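Side-chain contacts in DNA-binding protein (Sulfolobus solfataricus, PDB 3IRB), which is of unknown function but, combining a zinc ribbon with an OB fold, may bind acyl-CoA: residues Arg55-Ala60 against Val69-Tyr74; Leu14-Val19 against Gly116-Ala121. All blocks are in the same frame, centred on the assembly; numbering follows the deposited sequence.

Interaction 1 (Arg55-Ala60 against Val69-Tyr74)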
ATOM      1  N   ARG A  55      -8.262  -8.278  14.579  1.00 14.20           N
ATOM      2  CA  ARG A  55      -7.799  -7.250  13.630  1.00 14.68           C
ATOM      3  C   ARG A  55      -7.029  -7.885  12.473  1.00 16.21           C
ATOM      4  O   ARG A  55      -6.195  -8.780  12.697  1.00 16.22           O
ATOM      5  CB  ARG A  55      -6.893  -6.260  14.347  1.00 17.58           C
ATOM      6  CG  ARG A  55      -7.624  -5.344  15.330  1.00 19.80           C
ATOM      7  CD  ARG A  55      -6.636  -4.374  15.953  1.00 27.68           C
ATOM      8  NE  ARG A  55      -7.291  -3.380  16.792  1.00 32.48           N
ATOM      9  CZ  ARG A  55      -7.669  -3.575  18.051  1.00 44.81           C
ATOM     10  NH1 ARG A  55      -7.480  -4.748  18.655  1.00 31.82           N
ATOM     11  NH2 ARG A  55      -8.267  -2.582  18.705  1.00 50.91           N
ATOM     12  N   ILE A  56      -7.280  -7.388  11.254  1.00 16.58           N
ATOM     13  CA  ILE A  56      -6.555  -7.798  10.076  1.00 15.34           C
ATOM     14  C   ILE A  56      -5.646  -6.643   9.661  1.00 17.10           C
ATOM     15  O   ILE A  56      -6.109  -5.532   9.587  1.00 17.76           O
ATOM     16  CB  ILE A  56      -7.518  -8.166   8.935  1.00 18.13           C
ATOM     17  CG1 ILE A  56      -8.387  -9.371   9.327  1.00 20.20           C
ATOM     18  CG2 ILE A  56      -6.740  -8.518   7.698  1.00 16.17           C
ATOM     19  CD1 ILE A  56      -9.526  -9.676   8.316  1.00 21.11           C
ATOM     20  N   PHE A  57      -4.351  -6.928   9.465  1.00 15.02           N
ATOM     21  CA  PHE A  57      -3.356  -5.907   9.183  1.00 16.82           C
ATOM     22  C   PHE A  57      -2.853  -6.072   7.771  1.00 17.13           C
ATOM     23  O   PHE A  57      -2.591  -7.188   7.325  1.00 18.27           O
ATOM     24  CB  PHE A  57      -2.141  -6.005  10.106  1.00 16.82           C
ATOM     25  CG  PHE A  57      -2.474  -5.872  11.559  1.00 14.55           C
ATOM     26  CD1 PHE A  57      -2.525  -4.615  12.154  1.00 22.46           C
ATOM     27  CD2 PHE A  57      -2.785  -6.995  12.314  1.00 17.96           C
ATOM     28  CE1 PHE A  57      -2.830  -4.461  13.478  1.00 19.43           C
ATOM     29  CE2 PHE A  57      -3.102  -6.852  13.656  1.00 17.98           C
ATOM     30  CZ  PHE A  57      -3.122  -5.577  14.248  1.00 18.10           C
ATOM     31  N   VAL A  58      -2.668  -4.950   7.085  1.00 14.84           N
ATOM     32  CA  VAL A  58      -2.005  -4.949   5.786  0.50 14.79           C
ATOM     33  C   VAL A  58      -0.945  -3.831   5.820  1.00 16.03           C
ATOM     34  O   VAL A  58      -1.218  -2.754   6.333  1.00 17.88           O
ATOM     35  CB  VAL A  58      -3.019  -4.758   4.633  0.50 15.16           C
ATOM     36  CG1 VAL A  58      -3.624  -3.329   4.621  0.50 13.88           C
ATOM     37  CG2 VAL A  58      -2.379  -5.145   3.287  0.50 16.78           C
ATOM     38  N   PRO A  59       0.291  -4.115   5.348  1.00 17.46           N
ATOM     39  CA  PRO A  59       0.836  -5.425   4.975  1.00 18.54           C
ATOM     40  C   PRO A  59       0.824  -6.369   6.180  1.00 18.69           C
ATOM     41  O   PRO A  59       0.693  -5.918   7.330  1.00 17.39           O
ATOM     42  CB  PRO A  59       2.279  -5.124   4.548  1.00 19.68           C
ATOM     43  CG  PRO A  59       2.237  -3.646   4.146  1.00 23.05           C
ATOM     44  CD  PRO A  59       1.239  -3.022   5.078  1.00 20.26           C
ATOM     45  N   ALA A  60       0.842  -7.661   5.905  1.00 19.93           N
ATOM     46  CA  ALA A  60       0.838  -8.674   6.956  1.00 19.67           C
ATOM     47  C   ALA A  60       1.893  -8.374   8.021  1.00 19.40           C
ATOM     48  O   ALA A  60       3.008  -7.934   7.720  1.00 18.67           O
ATOM     49  CB  ALA A  60       1.075 -10.026   6.372  1.00 18.80           C
ATOM     50  N   VAL A  69       0.787 -10.065  21.383  1.00 17.68           N
ATOM     51  CA  VAL A  69       0.869 -11.466  21.018  1.00 19.78           C
ATOM     52  C   VAL A  69       1.296 -11.600  19.558  1.00 18.65           C
ATOM     53  O   VAL A  69       1.042 -10.707  18.712  1.00 18.65           O
ATOM     54  CB  VAL A  69      -0.484 -12.212  21.180  1.00 21.26           C
ATOM     55  CG1 VAL A  69      -0.963 -12.195  22.629  1.00 26.65           C
ATOM     56  CG2 VAL A  69      -1.505 -11.637  20.267  1.00 16.04           C
ATOM     57  N   LYS A  70       1.958 -12.717  19.294  1.00 19.18           N
ATOM     58  CA  LYS A  70       2.348 -13.124  17.955  1.00 20.15           C
ATOM     59  C   LYS A  70       1.094 -13.371  17.078  1.00 17.58           C
ATOM     60  O   LYS A  70       0.061 -13.857  17.565  1.00 18.16           O
ATOM     61  CB  LYS A  70       3.190 -14.422  18.052  1.00 25.12           C
ATOM     62  CG  LYS A  70       4.351 -14.506  17.088  1.00 36.60           C
ATOM     63  CD  LYS A  70       3.948 -14.944  15.682  1.00 45.16           C
ATOM     64  CE  LYS A  70       5.008 -14.583  14.645  1.00 37.71           C
ATOM     65  N   ILE A  71       1.193 -13.024  15.795  1.00 17.37           N
ATOM     66  CA  ILE A  71       0.160 -13.326  14.806  1.00 18.22           C
ATOM     67  C   ILE A  71       0.669 -14.434  13.879  1.00 21.82           C
ATOM     68  O   ILE A  71       1.738 -14.304  13.287  1.00 24.50           O
ATOM     69  CB  ILE A  71      -0.156 -12.086  13.941  1.00 15.81           C
ATOM     70  CG1 ILE A  71      -0.584 -10.902  14.830  1.00 15.36           C
ATOM     71  CG2 ILE A  71      -1.247 -12.407  12.845  1.00 14.15           C
ATOM     72  CD1 ILE A  71      -0.936  -9.611  14.043  1.00 14.56           C
ATOM     73  N   GLU A  72      -0.127 -15.480  13.717  1.00 23.73           N
ATOM     74  CA  GLU A  72       0.231 -16.647  12.899  1.00 28.91           C
ATOM     75  C   GLU A  72      -0.631 -16.858  11.654  1.00 28.25           C
ATOM     76  O   GLU A  72      -0.239 -17.599  10.748  1.00 30.34           O
ATOM     77  CB  GLU A  72       0.090 -17.914  13.746  1.00 31.12           C
ATOM     78  CG  GLU A  72       0.664 -17.815  15.152  1.00 43.00           C
ATOM     79  CD  GLU A  72       2.118 -18.217  15.224  1.00 55.21           C
ATOM     80  OE1 GLU A  72       2.788 -18.284  14.171  1.00 59.31           O
ATOM     81  OE2 GLU A  72       2.585 -18.466  16.352  1.00 57.11           O
ATOM     82  N   ASN A  73      -1.813 -16.250  11.607  1.00 23.90           N
ATOM     83  CA  ASN A  73      -2.757 -16.543  10.537  1.00 22.92           C
ATOM     84  C   ASN A  73      -2.719 -15.493   9.423  1.00 21.25           C
ATOM     85  O   ASN A  73      -2.807 -14.304   9.695  1.00 20.32           O
ATOM     86  CB  ASN A  73      -4.141 -16.696  11.138  1.00 24.34           C
ATOM     87  CG  ASN A  73      -4.174 -17.794  12.209  1.00 35.79           C
ATOM     88  OD1 ASN A  73      -4.608 -17.569  13.341  1.00 50.94           O
ATOM     89  ND2 ASN A  73      -3.677 -18.984  11.851  1.00 36.04           N
ATOM     90  N   TYR A  74      -2.573 -15.935   8.184  1.00 19.50           N
ATOM     91  CA  TYR A  74      -2.526 -15.020   7.066  1.00 21.70           C
ATOM     92  C   TYR A  74      -3.815 -15.147   6.289  1.00 21.90           C
ATOM     93  O   TYR A  74      -4.382 -16.221   6.208  1.00 20.79           O
ATOM     94  CB  TYR A  74      -1.326 -15.311   6.176  1.00 22.56           C
ATOM     95  CG  TYR A  74      -0.051 -15.227   6.955  1.00 22.82           C
ATOM     96  CD1 TYR A  74       0.506 -14.002   7.274  1.00 25.92           C
ATOM     97  CD2 TYR A  74       0.592 -16.383   7.399  1.00 34.17           C
ATOM     98  CE1 TYR A  74       1.666 -13.922   8.020  1.00 33.12           C
ATOM     99  CE2 TYR A  74       1.759 -16.310   8.134  1.00 36.11           C
ATOM    100  CZ  TYR A  74       2.295 -15.078   8.441  1.00 37.59           C
ATOM    101  OH  TYR A  74       3.465 -14.999   9.163  1.00 45.73           O
TER
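Ile71 reaches Phe57 with the end of its longer branch. CG1 lies anti to the carbonyl carbon (chi1 -57°) and CD1 continues the chain in extended form, which carries the terminal methyl well out from the backbone. CD1 lies 3.5 Å from Phe57 CE2 and 3.6 Å from Phe57 CD2, placed obliquely to the ring beside its CD2-CE2 bond; the two side chains cross at about a right angle. Phe57 comes to the meeting from a CB that does not itself face Ile71: its CG sits beside the backbone N (chi1 -59°), and the ring closes the gap. The pair is buried, and no hydrogen bond links the two segments; strand 46-49 lies between them, pairing antiparallel with strand 56-58 and with strand 69-76. Phe57 shares a backbone hydrogen bond with Ser48, while Ile71 bonds through its backbone to Ser62. This is the core of a rubredoxin-like zinc ribbon: at the nearest atoms the Ile71 side chain is about 4 Å from those of Cys50 and Cys64, two of the four cysteines that hold the zinc ion with Cys53 and Cys67, and the nearest atom of the Phe57 side chain is about 5 Å from the metal. Further along, Asn73 shares a backbone hydrogen bond with Lys49 of the same central strand. Tyr74 makes the second, looser contact. Its CD1 is 4.1 Å from Ala60 CB, a methyl that points toward residues 69-74 and meets the ring at its edge, near the ring plane. Here the CA atoms of Ala60 and Tyr74 come within 7.2 Å of each other. Both side chains also touch Ser48, and the tyrosine packs on Pro31, Ala32 and Gln35 of helix 30-41.

Interaction 2 (Leu14-Val19 against Gly116-Ala121)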
ATOM      1  N   LEU A  14      11.367  11.583  -6.648  1.00 16.02           N
ATOM      2  CA  LEU A  14      12.432  10.729  -6.143  1.00 16.38           C
ATOM      3  C   LEU A  14      12.313  10.629  -4.626  1.00 14.60           C
ATOM      4  O   LEU A  14      12.515   9.555  -4.073  1.00 16.64           O
ATOM      5  CB  LEU A  14      13.813  11.190  -6.530  1.00 19.30           C
ATOM      6  CG  LEU A  14      14.948  10.242  -6.068  1.00 20.69           C
ATOM      7  CD1 LEU A  14      14.762   8.865  -6.605  1.00 22.10           C
ATOM      8  CD2 LEU A  14      16.323  10.784  -6.489  1.00 25.50           C
ATOM      9  N   ARG A  15      11.957  11.732  -3.967  1.00 15.49           N
ATOM     10  CA  ARG A  15      11.774  11.702  -2.517  1.00 18.24           C
ATOM     11  C   ARG A  15      10.727  10.663  -2.137  1.00 16.23           C
ATOM     12  O   ARG A  15      10.911   9.901  -1.170  1.00 16.82           O
ATOM     13  CB  ARG A  15      11.361  13.069  -1.977  1.00 19.07           C
ATOM     14  CG  ARG A  15      11.248  13.177  -0.421  1.00 30.86           C
ATOM     15  CD  ARG A  15       9.781  13.221   0.130  1.00 45.93           C
ATOM     16  NE  ARG A  15       9.726  13.097   1.603  1.00 42.25           N
ATOM     17  CZ  ARG A  15       8.721  12.541   2.292  1.00 45.07           C
ATOM     18  NH1 ARG A  15       7.665  12.037   1.657  1.00 43.59           N
ATOM     19  NH2 ARG A  15       8.768  12.457   3.627  1.00 36.67           N
ATOM     20  N   TRP A  16       9.604  10.675  -2.843  1.00 13.90           N
ATOM     21  CA  TRP A  16       8.521   9.744  -2.533  1.00 15.77           C
ATOM     22  C   TRP A  16       8.980   8.306  -2.854  1.00 15.24           C
ATOM     23  O   TRP A  16       8.656   7.367  -2.129  1.00 17.21           O
ATOM     24  CB  TRP A  16       7.182  10.111  -3.216  1.00 16.93           C
ATOM     25  CG  TRP A  16       6.418  11.176  -2.458  1.00 16.92           C
ATOM     26  CD1 TRP A  16       6.228  12.473  -2.824  1.00 18.58           C
ATOM     27  CD2 TRP A  16       5.788  11.025  -1.184  1.00 19.33           C
ATOM     28  NE1 TRP A  16       5.539  13.145  -1.850  1.00 18.00           N
ATOM     29  CE2 TRP A  16       5.240  12.274  -0.839  1.00 18.65           C
ATOM     30  CE3 TRP A  16       5.646   9.950  -0.288  1.00 21.06           C
ATOM     31  CZ2 TRP A  16       4.538  12.476   0.350  1.00 19.35           C
ATOM     32  CZ3 TRP A  16       4.944  10.151   0.897  1.00 21.76           C
ATOM     33  CH2 TRP A  16       4.396  11.403   1.197  1.00 15.30           C
ATOM     34  N   TYR A  17       9.721   8.139  -3.930  1.00 12.62           N
ATOM     35  CA  TYR A  17      10.285   6.810  -4.229  1.00 16.55           C
ATOM     36  C   TYR A  17      11.147   6.325  -3.040  1.00 16.30           C
ATOM     37  O   TYR A  17      11.032   5.190  -2.591  1.00 16.22           O
ATOM     38  CB  TYR A  17      11.083   6.845  -5.517  1.00 17.33           C
ATOM     39  CG  TYR A  17      11.770   5.546  -5.813  1.00 24.54           C
ATOM     40  CD1 TYR A  17      11.036   4.440  -6.232  1.00 28.79           C
ATOM     41  CD2 TYR A  17      13.133   5.410  -5.639  1.00 32.78           C
ATOM     42  CE1 TYR A  17      11.659   3.225  -6.494  1.00 40.38           C
ATOM     43  CE2 TYR A  17      13.764   4.208  -5.906  1.00 43.83           C
ATOM     44  CZ  TYR A  17      13.017   3.123  -6.334  1.00 44.68           C
ATOM     45  OH  TYR A  17      13.642   1.929  -6.586  1.00 57.81           O
ATOM     46  N   ASP A  18      11.980   7.214  -2.534  1.00 17.27           N
ATOM     47  CA  ASP A  18      12.875   6.885  -1.420  1.00 18.37           C
ATOM     48  C   ASP A  18      12.134   6.439  -0.173  1.00 19.09           C
ATOM     49  O   ASP A  18      12.503   5.447   0.430  1.00 17.98           O
ATOM     50  CB  ASP A  18      13.775   8.073  -1.104  1.00 18.25           C
ATOM     51  CG  ASP A  18      14.858   8.257  -2.115  1.00 26.12           C
ATOM     52  OD1 ASP A  18      15.117   7.318  -2.905  1.00 23.98           O
ATOM     53  OD2 ASP A  18      15.447   9.348  -2.105  1.00 22.80           O
ATOM     54  N   VAL A  19      11.090   7.174   0.195  1.00 19.91           N
ATOM     55  CA  VAL A  19      10.268   6.844   1.345  1.00 19.12           C
ATOM     56  C   VAL A  19       9.591   5.486   1.158  1.00 17.36           C
ATOM     57  O   VAL A  19       9.616   4.641   2.062  1.00 19.70           O
ATOM     58  CB  VAL A  19       9.176   7.933   1.588  1.00 20.87           C
ATOM     59  CG1 VAL A  19       8.088   7.409   2.561  1.00 28.34           C
ATOM     60  CG2 VAL A  19       9.816   9.217   2.075  1.00 27.01           C
ATOM     61  N   GLY A 116      -2.725  -0.048   5.510  1.00 23.09           N
ATOM     62  CA  GLY A 116      -2.996   0.381   4.157  1.00 22.51           C
ATOM     63  C   GLY A 116      -1.718   0.310   3.372  1.00 22.42           C
ATOM     64  O   GLY A 116      -0.707  -0.136   3.889  1.00 21.90           O
ATOM     65  N   LEU A 117      -1.775   0.759   2.124  1.00 19.27           N
ATOM     66  CA  LEU A 117      -0.665   0.670   1.232  1.00 18.94           C
ATOM     67  C   LEU A 117      -0.410   2.057   0.665  1.00 20.90           C
ATOM     68  O   LEU A 117      -1.332   2.667   0.108  1.00 19.08           O
ATOM     69  CB  LEU A 117      -1.005  -0.317   0.116  1.00 20.30           C
ATOM     70  CG  LEU A 117      -1.151  -1.753   0.597  1.00 21.86           C
ATOM     71  CD1 LEU A 117      -1.609  -2.621  -0.564  1.00 25.07           C
ATOM     72  CD2 LEU A 117       0.119  -2.256   1.204  1.00 24.40           C
ATOM     73  N   LEU A 118       0.821   2.546   0.821  1.00 18.56           N
ATOM     74  CA  LEU A 118       1.259   3.790   0.176  1.00 21.87           C
ATOM     75  C   LEU A 118       1.590   3.471  -1.273  1.00 21.24           C
ATOM     76  O   LEU A 118       2.508   2.696  -1.534  1.00 22.69           O
ATOM     77  CB  LEU A 118       2.463   4.363   0.921  1.00 23.92           C
ATOM     78  CG  LEU A 118       2.904   5.789   0.634  1.00 25.76           C
ATOM     79  CD1 LEU A 118       1.773   6.794   0.903  1.00 26.98           C
ATOM     80  CD2 LEU A 118       4.144   6.087   1.483  1.00 30.66           C
ATOM     81  N   CYS A 119       0.831   4.065  -2.191  1.00 16.45           N
ATOM     82  CA  CYS A 119       0.844   3.711  -3.589  1.00 17.07           C
ATOM     83  C   CYS A 119       0.935   4.930  -4.464  1.00 19.25           C
ATOM     84  O   CYS A 119       0.591   6.044  -4.061  1.00 18.99           O
ATOM     85  CB  CYS A 119      -0.478   2.995  -3.963  1.00 20.73           C
ATOM     86  SG  CYS A 119      -0.843   1.476  -3.103  1.00 26.63           S
ATOM     87  N   TYR A 120       1.379   4.700  -5.698  1.00 17.96           N
ATOM     88  CA  TYR A 120       1.144   5.620  -6.788  1.00 19.45           C
ATOM     89  C   TYR A 120      -0.251   5.412  -7.353  1.00 20.02           C
ATOM     90  O   TYR A 120      -0.684   4.270  -7.545  1.00 21.32           O
ATOM     91  CB  TYR A 120       2.115   5.330  -7.921  1.00 20.47           C
ATOM     92  CG  TYR A 120       3.546   5.598  -7.595  1.00 20.50           C
ATOM     93  CD1 TYR A 120       3.982   6.893  -7.302  1.00 22.91           C
ATOM     94  CD2 TYR A 120       4.470   4.572  -7.622  1.00 23.86           C
ATOM     95  CE1 TYR A 120       5.326   7.141  -7.038  1.00 25.31           C
ATOM     96  CE2 TYR A 120       5.791   4.804  -7.372  1.00 26.24           C
ATOM     97  CZ  TYR A 120       6.221   6.076  -7.078  1.00 25.99           C
ATOM     98  OH  TYR A 120       7.556   6.254  -6.856  1.00 27.95           O
ATOM     99  N   ALA A 121      -0.947   6.513  -7.629  1.00 18.99           N
ATOM    100  CA  ALA A 121      -2.300   6.461  -8.199  1.00 18.34           C
ATOM    101  C   ALA A 121      -2.349   7.381  -9.405  1.00 17.86           C
ATOM    102  O   ALA A 121      -1.680   8.414  -9.423  1.00 19.62           O
ATOM    103  CB  ALA A 121      -3.363   6.875  -7.140  1.00 16.99           C
TER
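Leu118 offers one methyl, CD2, to two side chains of the helix. Trp16 CZ3 lies 4.2 Å from Leu118 CD2, with the indole meeting the methyl obliquely and the two side chains crossing at about a right angle. Val19 CG1, one turn further along the helix, is 4.3 Å from Leu118 CD2. The CB of Leu118 points toward the helix, and its CG lies anti to the backbone N (chi1 -167°). These apolar contacts set helix 12-28 against strand 114-123, a strand of the C-terminal OB-fold domain that hydrogen-bonds through its backbone to strand 98-109 on one edge and to Leu140 and Val142 on the other. Over these short segments the helix and strand axes run in roughly opposing directions, at 149°, and approach to 10.3 Å. Ile105 of the neighbouring strand adds to the apolar surface, touching Trp16, Leu118 and Tyr120. A van der Waals contact of a hydroxyl oxygen with carbon atoms is made by Tyr120, whose ring end comes nearer the helix than its CB direction suggests. Tyr120 OH sits 3.8 Å from Tyr17 CB and 4.0 Å from Tyr17 CD1, in the plane of the Tyr17 ring at its edge; the phenols are not stacked. Within the helix, Arg15 backs the indole: its NH1 stands 3.1 Å above the plane of the Trp16 ring, offset toward the rim. Val19 CG2 covers one face of the same guanidinium, 3.5 Å above its centre.

How the interactions relate
Interaction 1 belongs to the zinc ribbon and interaction 2 to the packing of the N-terminal helix 12-28 on the OB-fold domain; their centres are 23 Å apart, on opposite sides of the chain's centre. Along the chain the segments come in the order 14-19, 55-60, 69-74 and 116-121, so the long-range pairing of interaction 2 encloses the local one of interaction 1. The two meet where strands 56-58 and 114-123 run parallel as neighbours in one sheet: Val58 O and Gly116 N, 3.2 Å apart, probably hydrogen-bond, and Pro59 CG packs 3.9 Å from Leu117 CD2. The sheet thus continues from the ribbon into the OB fold, joining the two domains directly.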